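Local coordinates for Lmo2184 protein (Listeria monocytogenes serovar 1/2a, PDB 5JOQ) that probably binds heme as the membrane-tethered, substrate-binding lipoprotein of an iron-uptake ABC transporter, at residues 35-40 with 53-58; 47-52 with 64-69; 222-227 with 252-257. One frame throughout, in Å; residues are numbered along the deposited sequence.

Interaction 1 of 3, residues 35-40 with 53-58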
ATOM      1  N   PRO A  35     -17.097  26.721  20.638  1.00 45.21           N
ATOM      2  CA  PRO A  35     -17.184  26.555  19.190  1.00 40.07           C
ATOM      3  C   PRO A  35     -17.212  25.083  18.839  1.00 35.14           C
ATOM      4  O   PRO A  35     -16.623  24.243  19.523  1.00 34.44           O
ATOM      5  CB  PRO A  35     -15.911  27.233  18.677  1.00 41.79           C
ATOM      6  CG  PRO A  35     -14.977  27.185  19.839  1.00 43.03           C
ATOM      7  CD  PRO A  35     -15.821  27.321  21.060  1.00 44.58           C
ATOM      8  N   LYS A  36     -17.936  24.768  17.772  1.00 27.95           N
ATOM      9  CA  LYS A  36     -18.023  23.405  17.262  1.00 27.48           C
ATOM     10  C   LYS A  36     -17.003  23.255  16.136  1.00 26.22           C
ATOM     11  O   LYS A  36     -17.160  23.851  15.064  1.00 25.86           O
ATOM     12  CB  LYS A  36     -19.443  23.108  16.782  1.00 31.98           C
ATOM     13  CG  LYS A  36     -20.493  23.331  17.860  1.00 39.14           C
ATOM     14  CD  LYS A  36     -21.736  22.477  17.626  1.00 47.38           C
ATOM     15  CE  LYS A  36     -22.426  22.819  16.323  1.00 54.29           C
ATOM     16  NZ  LYS A  36     -23.070  24.173  16.329  1.00 60.21           N
ATOM     17  N   ILE A  37     -15.964  22.455  16.369  1.00 24.14           N
ATOM     18  CA  ILE A  37     -14.819  22.372  15.466  1.00 21.20           C
ATOM     19  C   ILE A  37     -14.704  20.953  14.924  1.00 23.16           C
ATOM     20  O   ILE A  37     -14.781  19.989  15.691  1.00 25.56           O
ATOM     21  CB  ILE A  37     -13.513  22.776  16.184  1.00 19.92           C
ATOM     22  CG1 ILE A  37     -13.652  24.158  16.829  1.00 20.61           C
ATOM     23  CG2 ILE A  37     -12.353  22.729  15.196  1.00 19.49           C
ATOM     24  CD1 ILE A  37     -12.471  24.539  17.788  1.00 20.98           C
ATOM     25  N   VAL A  38     -14.484  20.820  13.613  1.00 20.03           N
ATOM     26  CA  VAL A  38     -14.139  19.533  13.000  1.00 19.79           C
ATOM     27  C   VAL A  38     -12.671  19.558  12.589  1.00 21.62           C
ATOM     28  O   VAL A  38     -12.243  20.445  11.843  1.00 21.15           O
ATOM     29  CB  VAL A  38     -15.042  19.226  11.795  1.00 20.75           C
ATOM     30  CG1 VAL A  38     -14.521  17.987  11.039  1.00 22.33           C
ATOM     31  CG2 VAL A  38     -16.451  18.983  12.274  1.00 24.04           C
ATOM     32  N   ALA A  39     -11.884  18.609  13.091  1.00 21.17           N
ATOM     33  CA  ALA A  39     -10.500  18.439  12.640  1.00 17.81           C
ATOM     34  C   ALA A  39     -10.448  17.317  11.613  1.00 18.89           C
ATOM     35  O   ALA A  39     -10.889  16.201  11.912  1.00 22.24           O
ATOM     36  CB  ALA A  39      -9.578  18.112  13.810  1.00 16.66           C
ATOM     37  N   THR A  40      -9.909  17.587  10.414  1.00 18.11           N
ATOM     38  CA  THR A  40      -9.922  16.564   9.366  1.00 19.47           C
ATOM     39  C   THR A  40      -8.594  15.827   9.190  1.00 21.37           C
ATOM     40  O   THR A  40      -8.492  14.993   8.285  1.00 22.18           O
ATOM     41  CB  THR A  40     -10.323  17.141   8.005  1.00 19.98           C
ATOM     42  OG1 THR A  40      -9.303  18.048   7.579  1.00 15.36           O
ATOM     43  CG2 THR A  40     -11.651  17.894   8.094  1.00 23.34           C
ATOM     44  N   LEU A  53      -8.936  21.928  23.395  1.00 22.46           N
ATOM     45  CA  LEU A  53     -10.164  22.282  22.704  1.00 19.74           C
ATOM     46  C   LEU A  53     -11.027  21.049  22.455  1.00 24.38           C
ATOM     47  O   LEU A  53     -10.512  20.023  22.002  1.00 24.64           O
ATOM     48  CB  LEU A  53      -9.836  22.952  21.366  1.00 18.45           C
ATOM     49  CG  LEU A  53      -9.364  24.408  21.540  1.00 17.60           C
ATOM     50  CD1 LEU A  53      -8.702  24.912  20.273  1.00 17.17           C
ATOM     51  CD2 LEU A  53     -10.560  25.305  21.952  1.00 18.49           C
ATOM     52  N   PRO A  54     -12.332  21.119  22.707  1.00 24.70           N
ATOM     53  CA  PRO A  54     -13.212  20.013  22.321  1.00 27.49           C
ATOM     54  C   PRO A  54     -13.437  20.012  20.813  1.00 26.11           C
ATOM     55  O   PRO A  54     -13.299  21.034  20.130  1.00 25.16           O
ATOM     56  CB  PRO A  54     -14.504  20.298  23.090  1.00 29.23           C
ATOM     57  CG  PRO A  54     -14.512  21.761  23.286  1.00 30.95           C
ATOM     58  CD  PRO A  54     -13.071  22.220  23.350  1.00 27.53           C
ATOM     59  N   LEU A  55     -13.767  18.834  20.294  1.00 24.01           N
ATOM     60  CA  LEU A  55     -14.062  18.644  18.876  1.00 24.64           C
ATOM     61  C   LEU A  55     -15.437  18.002  18.713  1.00 29.99           C
ATOM     62  O   LEU A  55     -15.843  17.171  19.533  1.00 27.75           O
ATOM     63  CB  LEU A  55     -13.015  17.747  18.208  1.00 24.74           C
ATOM     64  CG  LEU A  55     -11.582  18.281  18.196  1.00 21.25           C
ATOM     65  CD1 LEU A  55     -10.663  17.231  17.600  1.00 21.21           C
ATOM     66  CD2 LEU A  55     -11.496  19.563  17.367  1.00 23.14           C
ATOM     67  N   VAL A  56     -16.147  18.379  17.635  1.00 28.87           N
ATOM     68  CA  VAL A  56     -17.327  17.626  17.214  1.00 30.62           C
ATOM     69  C   VAL A  56     -17.018  16.650  16.076  1.00 28.96           C
ATOM     70  O   VAL A  56     -17.800  15.720  15.849  1.00 30.64           O
ATOM     71  CB  VAL A  56     -18.504  18.554  16.815  1.00 31.02           C
ATOM     72  CG1 VAL A  56     -18.910  19.438  18.000  1.00 32.54           C
ATOM     73  CG2 VAL A  56     -18.163  19.406  15.596  1.00 29.03           C
ATOM     74  N   GLY A  57     -15.889  16.810  15.416  1.00 26.35           N
ATOM     75  CA  GLY A  57     -15.521  15.882  14.381  1.00 26.50           C
ATOM     76  C   GLY A  57     -14.043  15.579  14.335  1.00 30.36           C
ATOM     77  O   GLY A  57     -13.221  16.454  14.544  1.00 23.30           O
ATOM     78  N   ILE A  58     -13.721  14.334  14.023  1.00 27.05           N
ATOM     79  CA  ILE A  58     -12.354  13.887  13.876  1.00 24.32           C
ATOM     80  C   ILE A  58     -12.235  13.100  12.573  1.00 24.74           C
ATOM     81  O   ILE A  58     -13.227  12.662  12.033  1.00 26.66           O
ATOM     82  CB  ILE A  58     -11.867  13.011  15.029  1.00 27.31           C
ATOM     83  CG1 ILE A  58     -12.837  11.856  15.294  1.00 27.46           C
ATOM     84  CG2 ILE A  58     -11.633  13.846  16.278  1.00 24.91           C
ATOM     85  CD1 ILE A  58     -12.262  10.795  16.194  1.00 28.67           C
TER
HETATM   86  O   HOH W   1     -15.712  21.672  19.010  1.00 28.43           O

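Interaction 2 of 3, residues 47-52 with 64-69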
ATOM      1  N   ILE A  47      -2.901  18.785  17.634  1.00 13.83           N
ATOM      2  CA  ILE A  47      -2.765  20.183  18.047  1.00 13.54           C
ATOM      3  C   ILE A  47      -3.965  20.603  18.888  1.00 18.80           C
ATOM      4  O   ILE A  47      -3.814  21.277  19.911  1.00 16.65           O
ATOM      5  CB  ILE A  47      -2.562  21.087  16.816  1.00 12.35           C
ATOM      6  CG1 ILE A  47      -1.113  20.921  16.302  1.00 13.73           C
ATOM      7  CG2 ILE A  47      -2.843  22.569  17.184  1.00 12.39           C
ATOM      8  CD1 ILE A  47      -0.901  21.451  14.874  1.00 12.11           C
ATOM      9  N   MET A  48      -5.176  20.216  18.472  1.00 14.76           N
ATOM     10  CA  MET A  48      -6.368  20.574  19.246  1.00 17.05           C
ATOM     11  C   MET A  48      -6.299  20.016  20.670  1.00 17.94           C
ATOM     12  O   MET A  48      -6.730  20.668  21.636  1.00 18.53           O
ATOM     13  CB  MET A  48      -7.611  20.044  18.518  1.00 19.83           C
ATOM     14  CG  MET A  48      -7.872  20.657  17.156  1.00 18.16           C
ATOM     15  SD  MET A  48      -8.489  22.337  17.361  1.00 28.96           S
ATOM     16  CE  MET A  48      -7.107  23.167  16.799  1.00 16.31           C
ATOM     17  N   ASP A  49      -5.743  18.814  20.822  1.00 17.58           N
ATOM     18  CA  ASP A  49      -5.571  18.250  22.157  1.00 20.00           C
ATOM     19  C   ASP A  49      -4.624  19.100  23.004  1.00 19.69           C
ATOM     20  O   ASP A  49      -4.884  19.338  24.188  1.00 20.73           O
ATOM     21  CB  ASP A  49      -5.062  16.810  22.043  1.00 21.85           C
ATOM     22  CG  ASP A  49      -4.771  16.180  23.408  1.00 28.56           C
ATOM     23  OD1 ASP A  49      -5.694  16.134  24.255  1.00 28.25           O
ATOM     24  OD2 ASP A  49      -3.625  15.729  23.624  1.00 30.47           O
ATOM     25  N   LYS A  50      -3.489  19.519  22.433  1.00 18.03           N
ATOM     26  CA  LYS A  50      -2.546  20.346  23.186  1.00 21.63           C
ATOM     27  C   LYS A  50      -3.144  21.702  23.509  1.00 22.33           C
ATOM     28  O   LYS A  50      -2.751  22.317  24.505  1.00 22.90           O
ATOM     29  CB  LYS A  50      -1.241  20.544  22.403  1.00 18.01           C
ATOM     30  CG  LYS A  50      -0.448  19.230  22.171  1.00 19.98           C
ATOM     31  CD  LYS A  50       0.121  18.656  23.448  1.00 26.52           C
ATOM     32  CE  LYS A  50       0.948  17.375  23.102  1.00 30.95           C
ATOM     33  NZ  LYS A  50       1.104  16.467  24.262  1.00 34.38           N
ATOM     34  N   LEU A  51      -4.079  22.185  22.676  1.00 17.34           N
ATOM     35  CA  LEU A  51      -4.766  23.444  22.945  1.00 20.48           C
ATOM     36  C   LEU A  51      -5.957  23.285  23.875  1.00 20.26           C
ATOM     37  O   LEU A  51      -6.622  24.288  24.190  1.00 20.83           O
ATOM     38  CB  LEU A  51      -5.223  24.089  21.629  1.00 17.71           C
ATOM     39  CG  LEU A  51      -4.080  24.521  20.688  1.00 20.84           C
ATOM     40  CD1 LEU A  51      -4.635  25.289  19.496  1.00 17.99           C
ATOM     41  CD2 LEU A  51      -2.983  25.355  21.393  1.00 20.66           C
ATOM     42  N   ASP A  52      -6.259  22.061  24.305  1.00 18.36           N
ATOM     43  CA  ASP A  52      -7.355  21.809  25.243  1.00 21.80           C
ATOM     44  C   ASP A  52      -8.693  22.278  24.667  1.00 24.35           C
ATOM     45  O   ASP A  52      -9.504  22.923  25.345  1.00 23.62           O
ATOM     46  CB  ASP A  52      -7.067  22.485  26.591  1.00 25.18           C
ATOM     47  CG  ASP A  52      -8.045  22.067  27.699  1.00 31.84           C
ATOM     48  OD1 ASP A  52      -8.760  21.044  27.568  1.00 29.70           O
ATOM     49  OD2 ASP A  52      -8.081  22.773  28.730  1.00 33.78           O
ATOM     50  N   LYS A  64      -3.627   6.064  15.972  1.00 32.91           N
ATOM     51  CA  LYS A  64      -4.090   6.403  17.313  1.00 37.59           C
ATOM     52  C   LYS A  64      -4.297   7.916  17.438  1.00 32.56           C
ATOM     53  O   LYS A  64      -3.457   8.715  16.996  1.00 27.82           O
ATOM     54  CB  LYS A  64      -3.076   5.892  18.346  1.00 44.68           C
ATOM     55  CG  LYS A  64      -3.213   6.456  19.751  1.00 53.84           C
ATOM     56  CD  LYS A  64      -4.517   6.022  20.415  1.00 63.10           C
ATOM     57  CE  LYS A  64      -4.729   6.776  21.736  1.00 68.47           C
ATOM     58  NZ  LYS A  64      -6.071   6.492  22.327  1.00 72.68           N
ATOM     59  N   LEU A  65      -5.437   8.308  18.004  1.00 29.27           N
ATOM     60  CA  LEU A  65      -5.754   9.706  18.244  1.00 28.55           C
ATOM     61  C   LEU A  65      -5.752   9.993  19.741  1.00 28.67           C
ATOM     62  O   LEU A  65      -5.868   9.073  20.558  1.00 29.23           O
ATOM     63  CB  LEU A  65      -7.124  10.063  17.651  1.00 30.47           C
ATOM     64  CG  LEU A  65      -7.226   9.989  16.124  1.00 31.55           C
ATOM     65  CD1 LEU A  65      -8.594  10.387  15.687  1.00 32.12           C
ATOM     66  CD2 LEU A  65      -6.207  10.923  15.504  1.00 31.95           C
ATOM     67  N   PRO A  66      -5.613  11.251  20.149  1.00 25.42           N
ATOM     68  CA  PRO A  66      -5.682  11.551  21.585  1.00 25.15           C
ATOM     69  C   PRO A  66      -6.947  10.968  22.208  1.00 28.94           C
ATOM     70  O   PRO A  66      -8.035  11.005  21.616  1.00 27.54           O
ATOM     71  CB  PRO A  66      -5.663  13.082  21.634  1.00 23.45           C
ATOM     72  CG  PRO A  66      -4.929  13.494  20.350  1.00 23.14           C
ATOM     73  CD  PRO A  66      -5.400  12.452  19.326  1.00 25.31           C
ATOM     74  N   LYS A  67      -6.789  10.431  23.423  1.00 28.72           N
ATOM     75  CA  LYS A  67      -7.867   9.706  24.089  1.00 36.47           C
ATOM     76  C   LYS A  67      -9.086  10.575  24.360  1.00 34.54           C
ATOM     77  O   LYS A  67     -10.206  10.062  24.401  1.00 31.53           O
ATOM     78  CB  LYS A  67      -7.359   9.110  25.400  1.00 47.57           C
ATOM     79  CG  LYS A  67      -6.304   8.032  25.189  1.00 58.12           C
ATOM     80  CD  LYS A  67      -5.624   7.628  26.496  1.00 67.95           C
ATOM     81  CE  LYS A  67      -4.477   6.645  26.238  1.00 71.42           C
ATOM     82  NZ  LYS A  67      -4.969   5.413  25.562  1.00 73.70           N
ATOM     83  N   ARG A  68      -8.910  11.878  24.550  1.00 28.85           N
ATOM     84  CA  ARG A  68     -10.078  12.684  24.872  1.00 32.78           C
ATOM     85  C   ARG A  68     -11.120  12.665  23.754  1.00 32.32           C
ATOM     86  O   ARG A  68     -12.283  12.970  24.009  1.00 29.50           O
ATOM     87  CB  ARG A  68      -9.674  14.128  25.190  1.00 28.91           C
ATOM     88  CG  ARG A  68      -9.081  14.872  24.034  1.00 28.35           C
ATOM     89  CD  ARG A  68      -8.876  16.380  24.388  1.00 29.65           C
ATOM     90  NE  ARG A  68     -10.150  17.064  24.666  1.00 31.89           N
ATOM     91  CZ  ARG A  68     -10.254  18.209  25.339  1.00 34.53           C
ATOM     92  NH1 ARG A  68      -9.162  18.808  25.813  1.00 29.55           N
ATOM     93  NH2 ARG A  68     -11.452  18.762  25.538  1.00 37.11           N
ATOM     94  N   TYR A  69     -10.744  12.322  22.524  1.00 28.11           N
ATOM     95  CA  TYR A  69     -11.688  12.333  21.413  1.00 29.47           C
ATOM     96  C   TYR A  69     -12.208  10.930  21.078  1.00 31.82           C
ATOM     97  O   TYR A  69     -12.724  10.705  19.975  1.00 30.09           O
ATOM     98  CB  TYR A  69     -11.041  12.978  20.186  1.00 26.18           C
ATOM     99  CG  TYR A  69     -10.443  14.355  20.461  1.00 24.46           C
ATOM    100  CD1 TYR A  69     -11.218  15.378  21.006  1.00 24.43           C
ATOM    101  CD2 TYR A  69      -9.107  14.631  20.151  1.00 23.02           C
ATOM    102  CE1 TYR A  69     -10.689  16.632  21.255  1.00 23.05           C
ATOM    103  CE2 TYR A  69      -8.557  15.895  20.392  1.00 21.61           C
ATOM    104  CZ  TYR A  69      -9.357  16.890  20.930  1.00 23.79           C
ATOM    105  OH  TYR A  69      -8.808  18.123  21.149  1.00 23.51           O
TER
HETATM  106  O   HOH W   2      -6.351  13.122  25.179  1.00 29.08           O
HETATM  107  O   HOH W   3      -6.686  18.113  25.970  1.00 37.04           O
HETATM  108  O   HOH W   4     -11.648  21.290  26.986  1.00 43.88           O

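Interaction 3 of 3, residues 222-227 with 252-257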
ATOM      1  N   ASP A 222      25.840  14.194  -1.331  1.00 13.79           N
ATOM      2  CA  ASP A 222      26.466  13.309  -0.347  1.00 14.76           C
ATOM      3  C   ASP A 222      25.491  12.234   0.120  1.00 14.33           C
ATOM      4  O   ASP A 222      25.864  11.071   0.328  1.00 13.93           O
ATOM      5  CB  ASP A 222      26.920  14.131   0.853  1.00 15.77           C
ATOM      6  CG  ASP A 222      28.074  15.060   0.522  1.00 21.76           C
ATOM      7  OD1 ASP A 222      28.961  14.632  -0.221  1.00 19.75           O
ATOM      8  OD2 ASP A 222      28.067  16.214   1.004  1.00 18.21           O
ATOM      9  N   ILE A 223      24.238  12.615   0.315  1.00 10.88           N
ATOM     10  CA  ILE A 223      23.210  11.769   0.916  1.00 11.06           C
ATOM     11  C   ILE A 223      21.955  11.827   0.068  1.00 13.94           C
ATOM     12  O   ILE A 223      21.580  12.904  -0.416  1.00 12.17           O
ATOM     13  CB  ILE A 223      22.880  12.245   2.345  1.00 13.49           C
ATOM     14  CG1 ILE A 223      24.092  12.086   3.263  1.00 14.99           C
ATOM     15  CG2 ILE A 223      21.635  11.516   2.913  1.00 13.12           C
ATOM     16  CD1 ILE A 223      23.944  12.895   4.609  1.00 17.69           C
ATOM     17  N   ILE A 224      21.267  10.684  -0.082  1.00 10.57           N
ATOM     18  CA  ILE A 224      19.930  10.683  -0.686  1.00 10.09           C
ATOM     19  C   ILE A 224      18.935  10.212   0.362  1.00  9.82           C
ATOM     20  O   ILE A 224      19.193   9.218   1.051  1.00 12.06           O
ATOM     21  CB  ILE A 224      19.859   9.803  -1.943  1.00  9.35           C
ATOM     22  CG1 ILE A 224      20.859  10.309  -3.011  1.00 11.83           C
ATOM     23  CG2 ILE A 224      18.388   9.754  -2.483  1.00  9.62           C
ATOM     24  CD1 ILE A 224      21.021   9.328  -4.203  1.00 11.62           C
ATOM     25  N   LEU A 225      17.842  10.967   0.528  1.00  8.85           N
ATOM     26  CA  LEU A 225      16.727  10.631   1.403  1.00 11.14           C
ATOM     27  C   LEU A 225      15.512  10.336   0.536  1.00 13.91           C
ATOM     28  O   LEU A 225      15.283  11.031  -0.458  1.00 12.98           O
ATOM     29  CB  LEU A 225      16.368  11.784   2.365  1.00 12.12           C
ATOM     30  CG  LEU A 225      17.500  12.357   3.225  1.00 12.74           C
ATOM     31  CD1 LEU A 225      16.948  13.471   4.144  1.00 10.73           C
ATOM     32  CD2 LEU A 225      18.183  11.230   4.057  1.00 10.97           C
ATOM     33  N   ARG A 226      14.737   9.303   0.910  1.00 10.03           N
ATOM     34  CA  ARG A 226      13.542   8.926   0.152  1.00 10.04           C
ATOM     35  C   ARG A 226      12.343   8.842   1.082  1.00 12.50           C
ATOM     36  O   ARG A 226      12.466   8.395   2.221  1.00 13.08           O
ATOM     37  CB  ARG A 226      13.722   7.551  -0.565  1.00 10.99           C
ATOM     38  CG  ARG A 226      14.868   7.531  -1.617  1.00 12.08           C
ATOM     39  CD  ARG A 226      14.953   6.103  -2.302  1.00 12.33           C
ATOM     40  NE  ARG A 226      15.262   5.063  -1.298  1.00 13.37           N
ATOM     41  CZ  ARG A 226      16.118   4.070  -1.501  1.00 13.36           C
ATOM     42  NH1 ARG A 226      16.753   3.984  -2.667  1.00 14.41           N
ATOM     43  NH2 ARG A 226      16.372   3.189  -0.539  1.00 13.99           N
ATOM     44  N   ALA A 227      11.184   9.285   0.603  1.00 12.81           N
ATOM     45  CA  ALA A 227       9.935   9.197   1.359  1.00 14.21           C
ATOM     46  C   ALA A 227       8.861   8.604   0.454  1.00 15.55           C
ATOM     47  O   ALA A 227       8.625   9.115  -0.645  1.00 14.60           O
ATOM     48  CB  ALA A 227       9.479  10.581   1.859  1.00 14.22           C
ATOM     49  N   PHE A 252      25.223   7.166  -8.908  1.00 18.14           N
ATOM     50  CA  PHE A 252      25.417   8.210  -7.891  1.00 14.60           C
ATOM     51  C   PHE A 252      26.400   7.739  -6.824  1.00 17.87           C
ATOM     52  O   PHE A 252      26.279   6.628  -6.306  1.00 16.73           O
ATOM     53  CB  PHE A 252      24.110   8.549  -7.191  1.00 12.10           C
ATOM     54  CG  PHE A 252      23.185   9.447  -7.983  1.00 14.64           C
ATOM     55  CD1 PHE A 252      22.692   9.042  -9.217  1.00 12.16           C
ATOM     56  CD2 PHE A 252      22.770  10.666  -7.446  1.00 12.77           C
ATOM     57  CE1 PHE A 252      21.808   9.864  -9.944  1.00 13.96           C
ATOM     58  CE2 PHE A 252      21.881  11.507  -8.149  1.00 13.75           C
ATOM     59  CZ  PHE A 252      21.396  11.108  -9.392  1.00 13.08           C
ATOM     60  N   ASP A 253      27.319   8.624  -6.421  1.00 16.94           N
ATOM     61  CA  ASP A 253      28.226   8.294  -5.309  1.00 20.10           C
ATOM     62  C   ASP A 253      27.470   7.912  -4.037  1.00 16.46           C
ATOM     63  O   ASP A 253      27.920   7.038  -3.283  1.00 15.90           O
ATOM     64  CB  ASP A 253      29.163   9.474  -4.988  1.00 21.32           C
ATOM     65  CG  ASP A 253      30.335   9.575  -5.933  1.00 30.26           C
ATOM     66  OD1 ASP A 253      30.441   8.773  -6.862  1.00 35.72           O
ATOM     67  OD2 ASP A 253      31.181  10.462  -5.735  1.00 36.97           O
ATOM     68  N   ALA A 254      26.362   8.599  -3.744  1.00 14.75           N
ATOM     69  CA  ALA A 254      25.579   8.268  -2.549  1.00 15.09           C
ATOM     70  C   ALA A 254      25.154   6.810  -2.549  1.00 15.74           C
ATOM     71  O   ALA A 254      25.121   6.161  -1.494  1.00 15.66           O
ATOM     72  CB  ALA A 254      24.329   9.151  -2.463  1.00 12.49           C
ATOM     73  N   VAL A 255      24.749   6.297  -3.709  1.00 15.84           N
ATOM     74  CA  VAL A 255      24.420   4.871  -3.783  1.00 15.71           C
ATOM     75  C   VAL A 255      25.673   4.025  -3.566  1.00 19.50           C
ATOM     76  O   VAL A 255      25.688   3.100  -2.742  1.00 18.17           O
ATOM     77  CB  VAL A 255      23.742   4.544  -5.117  1.00 16.86           C
ATOM     78  CG1 VAL A 255      23.491   3.025  -5.212  1.00 18.94           C
ATOM     79  CG2 VAL A 255      22.418   5.349  -5.218  1.00 12.68           C
ATOM     80  N   LYS A 256      26.759   4.352  -4.266  1.00 19.40           N
ATOM     81  CA  LYS A 256      27.978   3.555  -4.098  1.00 22.99           C
ATOM     82  C   LYS A 256      28.455   3.544  -2.648  1.00 24.14           C
ATOM     83  O   LYS A 256      29.016   2.542  -2.186  1.00 23.18           O
ATOM     84  CB  LYS A 256      29.077   4.086  -5.011  1.00 23.07           C
ATOM     85  CG  LYS A 256      28.726   4.016  -6.485  1.00 27.00           C
ATOM     86  CD  LYS A 256      29.814   4.677  -7.312  1.00 31.85           C
ATOM     87  CE  LYS A 256      29.663   4.397  -8.791  1.00 33.38           C
ATOM     88  NZ  LYS A 256      30.730   5.102  -9.581  1.00 32.95           N
ATOM     89  N   ASN A 257      28.249   4.638  -1.917  1.00 20.66           N
ATOM     90  CA  ASN A 257      28.756   4.790  -0.551  1.00 22.61           C
ATOM     91  C   ASN A 257      27.751   4.354   0.511  1.00 20.64           C
ATOM     92  O   ASN A 257      28.015   4.553   1.704  1.00 19.97           O
ATOM     93  CB  ASN A 257      29.133   6.255  -0.267  1.00 24.04           C
ATOM     94  CG  ASN A 257      30.279   6.753  -1.121  1.00 29.17           C
ATOM     95  OD1 ASN A 257      31.066   5.968  -1.616  1.00 29.62           O
ATOM     96  ND2 ASN A 257      30.370   8.073  -1.296  1.00 29.30           N
TER
HETATM   97  O   HOH W   5      28.279  10.122  -0.925  1.00 25.69           O

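Interaction 1 of 3, residues 35-40 with 53-58
Ile-37 O is gripped by two successive amides of the facing chain: Val-56 N at 2.9 Å, and more weakly Gly-57 N at 3.4 Å. One carbonyl serving two neighbouring N-H groups marks an irregularity at Val-56, whose psi (-16°) is far from that of a strand. The chain recovers at once, because Ala-39 N donates to Gly-57 O over 2.9 Å. Val-38 and Gly-57 thus form a single parallel bridge, and strand 37-39, helix 42-50 and strand 57-58 make a short beta-alpha-beta connection. Gly-57 is apt here: a CB would point at Val-38 CG2, and the bare backbone lets the two CA atoms, of Val-38 and Gly-57, come within 4.1 Å. On Val-56, chi1 of -60° puts CG1 anti to the carbonyl carbon, which leaves CG2 between the backbone N and the carbonyl carbon; there it meets Val-38 CG2 at 3.8 Å, the side chains crossing at about a right angle. The branched tip of Leu-55 divides its work: CD2 packs on Ile-37 CG2 at 3.9 Å, and CD1 on Ala-39 CB, with Met-48 of helix 42-50 beside it. Near the strand's start a water takes over, accepting from Ile-37 N and donating to Pro-35 O and Pro-54 O. Direct bonds and one water thus satisfy these backbone groups, letting a short, irregular pairing sit among mostly buried aliphatic side chains.

Interaction 2 of 3, residues 47-52 with 64-69
Asp-52 and Arg-68 form a salt bridge, NH1 donating to OD1 over 2.9 Å along a fairly straight line (157°). OD1 uses its anti lone pair and lies nearly in the guanidinium plane. Asp-52 itself is the positive-phi residue (60°) of a Schellman motif that ends helix 42-50: its N bonds back to Asp-49 O, and Leu-53 N probably does so to Met-48 O. A water reinforces the bridge, donating to Asp-52 OD1 and accepting from Arg-68 NH2. The polar links of Asp-49 to the same arginine run through waters, while its OD1 lies against Arg-68 CD at 3.2 Å. One water joins OD1 to Arg-68 NH1, another joins OD1 to Arg-68 N, and the charged groups stay apart, with OD1 4.6 Å from NE. Arginine's length suits this place, its methylenes passing Asp-49 on the way to Asp-52. The arginine chain also lies over its neighbour's ring: CG, set by chi1 of 65° between the backbone N and the carbonyl carbon, is 3.5 Å above the centre of Tyr-69. Pro-66, compact and rigid, slides alongside Asp-49, its CG 3.7 Å from Asp-49 CB. Tyr-69 suits a partly polar interior, since its ring packs beside the helix end while its hydroxyl bonds to Leu-53 O. That OH also reaches the last helical turn, where Met-48 CB lies 3.5 Å from it.

Interaction 3 of 3, residues 222-227 with 252-257
Apolar packing carries this contact, and Ile-224 supplies most of it against Ala-254 and Phe-252. Ile-224 CG1 sits anti to the carbonyl carbon (chi1 -60°) and rests on Ala-254 CB at 3.7 Å. The chain then extends so that CD1 touches both that methyl and, at 3.9 Å, Phe-252 CD2. The Ile-224 and Phe-252 side chains cross at about a right angle, while Val-255 CG2 lies a little farther from CD1, at 4.3 Å. Strand 223-227 runs parallel to strands 168-173 and 260-262 in the sheet of the C-terminal lobe, and a small alanine suits the point where the short helix 253-256 packs on it. Phe-252, at the N-cap position, packs beside that alanine, also touching Leu-170 and meeting the ring of Trp-249. Between the segments, the polar link is one water, just before the strand. It donates to Asp-222 O, 2.9 Å away, and accepts from Asn-257 ND2 at the helix's far end; Ala-254 CB lies 3.7 Å from Asp-222 O. The Asp-222 carboxylate turns elsewhere, bonding to Thr-168 N. No direct hydrogen bond crosses between the segments, so helix and strand are held by van der Waals fit of buried aliphatic and aromatic groups, with one water joining them at the margin.

In the fold
Interactions 1 and 2 interlock in the N-terminal lobe, their centres 10 Å apart and their segments alternating along the chain. In sequence, helix 42-50 follows the first strand of interaction 1 and precedes the second, and its end is what interaction 2 ties down; Leu-55 packing on Tyr-69 makes the two continuous. Interaction 3 lies across the chain's centre in the other lobe, its centre about 42 Å from that of interaction 1. Chemistry follows position: interaction 1 is buried and rests on backbone pairing, interaction 2 is partly exposed and rests on charge and bridging waters, and interaction 3 is buried, fastening helix to sheet almost wholly by apolar side chains.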